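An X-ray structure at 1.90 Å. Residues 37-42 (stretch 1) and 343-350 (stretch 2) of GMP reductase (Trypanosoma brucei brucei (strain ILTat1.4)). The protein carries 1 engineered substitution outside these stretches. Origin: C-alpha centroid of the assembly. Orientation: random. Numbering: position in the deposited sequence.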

ATOM      1  N   THR A  37      33.315 -26.049 -21.113  1.00 35.65           N
ATOM      2  CA  THR A  37      34.093 -24.834 -20.906  1.00 34.83           C
ATOM      3  C   THR A  37      35.245 -25.154 -19.963  1.00 36.22           C
ATOM      4  O   THR A  37      35.406 -26.293 -19.517  1.00 39.64           O
ATOM      5  CB  THR A  37      33.207 -23.703 -20.355  1.00 36.61           C
ATOM      6  OG1 THR A  37      33.907 -22.458 -20.461  1.00 33.80           O
ATOM      7  CG2 THR A  37      32.872 -23.949 -18.886  1.00 33.26           C
ATOM      8  N   ARG A  38      36.050 -24.137 -19.661  1.00 34.68           N
ATOM      9  CA  ARG A  38      37.157 -24.257 -18.723  1.00 37.07           C
ATOM     10  C   ARG A  38      36.883 -23.409 -17.491  1.00 38.66           C
ATOM     11  O   ARG A  38      36.529 -22.225 -17.602  1.00 34.32           O
ATOM     12  CB  ARG A  38      38.476 -23.833 -19.366  1.00 38.76           C
ATOM     13  CG  ARG A  38      38.791 -24.589 -20.652  1.00 46.47           C
ATOM     14  CD  ARG A  38      40.265 -24.518 -21.004  1.00 51.64           C
ATOM     15  NE  ARG A  38      41.017 -25.532 -20.276  1.00 56.43           N
ATOM     16  CZ  ARG A  38      41.347 -26.728 -20.762  1.00 56.52           C
ATOM     17  NH1 ARG A  38      41.004 -27.079 -22.000  1.00 59.99           N
ATOM     18  NH2 ARG A  38      42.025 -27.577 -20.001  1.00 54.00           N
ATOM     19  N   LEU A  39      37.020 -24.031 -16.328  1.00 34.67           N
ATOM     20  CA  LEU A  39      37.027 -23.292 -15.078  1.00 35.33           C
ATOM     21  C   LEU A  39      38.356 -22.580 -14.880  1.00 38.67           C
ATOM     22  O   LEU A  39      38.397 -21.421 -14.443  1.00 32.94           O
ATOM     23  CB  LEU A  39      36.758 -24.256 -13.930  1.00 37.00           C
ATOM     24  CG  LEU A  39      36.898 -23.648 -12.544  1.00 37.55           C
ATOM     25  CD1 LEU A  39      35.741 -22.679 -12.290  1.00 34.00           C
ATOM     26  CD2 LEU A  39      36.941 -24.745 -11.493  1.00 38.03           C
ATOM     27  N   SER A  40      39.448 -23.271 -15.194  1.00 36.18           N
ATOM     28  CA  SER A  40      40.800 -22.758 -15.068  1.00 35.51           C
ATOM     29  C   SER A  40      41.644 -23.467 -16.123  1.00 37.24           C
ATOM     30  O   SER A  40      41.137 -24.296 -16.886  1.00 37.55           O
ATOM     31  CB  SER A  40      41.362 -22.986 -13.657  1.00 37.65           C
ATOM     32  OG  SER A  40      41.114 -24.310 -13.215  1.00 38.79           O
ATOM     33  N   ARG A  41      42.941 -23.145 -16.153  1.00 36.88           N
ATOM     34  CA  ARG A  41      43.811 -23.627 -17.229  1.00 38.22           C
ATOM     35  C   ARG A  41      43.699 -25.138 -17.407  1.00 39.42           C
ATOM     36  O   ARG A  41      43.670 -25.640 -18.536  1.00 42.69           O
ATOM     37  CB  ARG A  41      45.267 -23.248 -16.951  1.00 37.26           C
ATOM     38  CG  ARG A  41      45.715 -21.807 -17.248  1.00 37.36           C
ATOM     39  CD  ARG A  41      47.253 -21.774 -17.198  1.00 35.78           C
ATOM     40  NE  ARG A  41      47.872 -20.463 -17.008  1.00 43.90           N
ATOM     41  CZ  ARG A  41      48.158 -19.605 -17.992  1.00 44.42           C
ATOM     42  NH1 ARG A  41      47.864 -19.887 -19.263  1.00 43.22           N
ATOM     43  NH2 ARG A  41      48.739 -18.447 -17.706  1.00 46.49           N
ATOM     44  N   ASN A  42      43.606 -25.881 -16.306  1.00 37.79           N
ATOM     45  CA  ASN A  42      43.646 -27.336 -16.389  1.00 42.15           C
ATOM     46  C   ASN A  42      42.365 -28.007 -15.902  1.00 43.60           C
ATOM     47  O   ASN A  42      42.381 -29.207 -15.618  1.00 37.90           O
ATOM     48  CB  ASN A  42      44.863 -27.851 -15.621  1.00 41.29           C
ATOM     49  CG  ASN A  42      46.149 -27.235 -16.127  1.00 41.96           C
ATOM     50  OD1 ASN A  42      46.550 -27.478 -17.261  1.00 46.56           O
ATOM     51  ND2 ASN A  42      46.779 -26.399 -15.308  1.00 39.77           N
TER
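Stretch 2, residues 343-350: RRGVPCIA

Stretch 2 leaves the last turn of a weakly bonded helix at Arg343 and Arg344, passes through a short loop and enters a strand at Cys348 that continues beyond Ala350. The change of direction occurs at Gly345, where a positive phi (74°) and two bonds back into the last turn form a Schellman motif, a conformation that favours glycine. Val346 (phi/psi -113/116) and Pro347 (-68/153) are already extended. The two segments run in roughly opposite directions where they meet: the CA of Pro347 lies 5.2 Å from the CA of Ser40, and the CA of Val346 lies 5.9 Å from the CA of Arg41. No backbone-to-backbone hydrogen bond joins the two segments, so their contact rests on packing and on one side chain.

Pro347 is the centre of the packing. Its CA-to-CB bond points toward stretch 1, and its ring, in the C-gamma exo pucker, lies against the backbone from Arg38 to Arg41. Pro347 CB is 3.5 Å from Arg38 O and 3.7 Å from Leu39 O, Pro347 CG is 3.5 Å from Ser40 C, and Pro347 CD is 3.7 Å from Arg41 N. In the strand that follows, Ile349 CD1 meets Leu39 CD1 at 3.9 Å; Leu39 CB points away from stretch 2, but its t, p rotamer brings the end of the side chain back to make this apolar contact.

The polar contact comes from Arg41, whose extended side chain (m, t, t) reaches the helix end. Arg41 NH1 donates a hydrogen bond to Arg344 O (3.0 Å, 146°), the acceptor lying at the guanidinium edge, near its plane. Val346 CG2 covers one face of the same group, 3.3 Å from Arg41 NH2. Within stretch 1, Arg38 NE and NH2 make weak hydrogen bonds to Arg41 O (3.2 and 2.9 Å), linking the two arginines.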

ATOM      1  N   ARG A 343      44.220 -13.583 -24.282  1.00 42.67           N
ATOM      2  CA  ARG A 343      45.507 -13.607 -24.962  1.00 41.59           C
ATOM      3  C   ARG A 343      46.534 -14.422 -24.191  1.00 41.21           C
ATOM      4  O   ARG A 343      47.496 -14.913 -24.789  1.00 43.19           O
ATOM      5  CB  ARG A 343      45.990 -12.172 -25.196  1.00 46.29           C
ATOM      6  CG  ARG A 343      45.035 -11.400 -26.122  1.00 48.36           C
ATOM      7  CD  ARG A 343      45.300  -9.896 -26.235  1.00 53.52           C
ATOM      8  NE  ARG A 343      44.311  -9.286 -27.136  1.00 57.34           N
ATOM      9  CZ  ARG A 343      44.041  -7.983 -27.213  1.00 61.82           C
ATOM     10  NH1 ARG A 343      44.682  -7.115 -26.438  1.00 62.79           N
ATOM     11  NH2 ARG A 343      43.117  -7.547 -28.064  1.00 59.68           N
ATOM     12  N   ARG A 344      46.326 -14.621 -22.894  1.00 39.76           N
ATOM     13  CA  ARG A 344      47.231 -15.404 -22.070  1.00 40.46           C
ATOM     14  C   ARG A 344      46.720 -16.816 -21.788  1.00 41.62           C
ATOM     15  O   ARG A 344      47.415 -17.582 -21.107  1.00 39.31           O
ATOM     16  CB  ARG A 344      47.501 -14.672 -20.746  1.00 40.12           C
ATOM     17  CG  ARG A 344      48.043 -13.247 -20.911  1.00 40.60           C
ATOM     18  CD  ARG A 344      49.523 -13.264 -21.312  1.00 45.97           C
ATOM     19  NE  ARG A 344      50.383 -13.848 -20.284  1.00 45.65           N
ATOM     20  CZ  ARG A 344      50.898 -13.172 -19.262  1.00 47.49           C
ATOM     21  NH1 ARG A 344      50.631 -11.878 -19.116  1.00 46.74           N
ATOM     22  NH2 ARG A 344      51.670 -13.789 -18.377  1.00 46.23           N
ATOM     23  N   GLY A 345      45.529 -17.166 -22.270  1.00 38.31           N
ATOM     24  CA  GLY A 345      44.957 -18.489 -22.050  1.00 42.10           C
ATOM     25  C   GLY A 345      44.436 -18.758 -20.651  1.00 43.00           C
ATOM     26  O   GLY A 345      44.472 -19.906 -20.195  1.00 39.13           O
ATOM     27  N   VAL A 346      43.936 -17.740 -19.956  1.00 35.73           N
ATOM     28  CA  VAL A 346      43.530 -17.885 -18.563  1.00 36.08           C
ATOM     29  C   VAL A 346      42.013 -17.713 -18.495  1.00 37.02           C
ATOM     30  O   VAL A 346      41.509 -16.620 -18.787  1.00 37.04           O
ATOM     31  CB  VAL A 346      44.243 -16.870 -17.661  1.00 37.47           C
ATOM     32  CG1 VAL A 346      43.661 -16.907 -16.246  1.00 36.00           C
ATOM     33  CG2 VAL A 346      45.755 -17.153 -17.623  1.00 39.26           C
ATOM     34  N   PRO A 347      41.254 -18.742 -18.112  1.00 36.79           N
ATOM     35  CA  PRO A 347      39.791 -18.611 -18.070  1.00 37.45           C
ATOM     36  C   PRO A 347      39.331 -17.659 -16.979  1.00 36.24           C
ATOM     37  O   PRO A 347      39.990 -17.493 -15.950  1.00 34.16           O
ATOM     38  CB  PRO A 347      39.306 -20.040 -17.788  1.00 37.29           C
ATOM     39  CG  PRO A 347      40.473 -20.935 -18.206  1.00 35.92           C
ATOM     40  CD  PRO A 347      41.703 -20.124 -17.878  1.00 35.07           C
ATOM     41  N   CYS A 348      38.156 -17.056 -17.202  1.00 32.80           N
ATOM     42  CA  CYS A 348      37.602 -16.067 -16.280  1.00 32.77           C
ATOM     43  C   CYS A 348      36.212 -16.474 -15.818  1.00 31.69           C
ATOM     44  O   CYS A 348      35.386 -16.919 -16.621  1.00 33.53           O
ATOM     45  CB  CYS A 348      37.544 -14.681 -16.930  1.00 35.43           C
ATOM     46  SG  CYS A 348      39.139 -13.936 -17.310  1.00 36.83           S
ATOM     47  N   ILE A 349      35.971 -16.317 -14.519  1.00 32.13           N
ATOM     48  CA  ILE A 349      34.669 -16.543 -13.890  1.00 31.14           C
ATOM     49  C   ILE A 349      33.986 -15.185 -13.726  1.00 31.56           C
ATOM     50  O   ILE A 349      34.505 -14.325 -13.013  1.00 30.60           O
ATOM     51  CB  ILE A 349      34.826 -17.214 -12.511  1.00 30.69           C
ATOM     52  CG1 ILE A 349      35.672 -18.495 -12.604  1.00 34.15           C
ATOM     53  CG2 ILE A 349      33.430 -17.503 -11.879  1.00 30.57           C
ATOM     54  CD1 ILE A 349      36.248 -18.925 -11.264  1.00 36.03           C
ATOM     55  N   ALA A 350      32.820 -14.986 -14.343  1.00 31.31           N
ATOM     56  CA  ALA A 350      32.035 -13.762 -14.109  1.00 29.29           C
ATOM     57  C   ALA A 350      31.218 -13.929 -12.830  1.00 30.51           C
ATOM     58  O   ALA A 350      30.233 -14.669 -12.815  1.00 33.05           O
ATOM     59  CB  ALA A 350      31.132 -13.467 -15.303  1.00 30.51           C
TER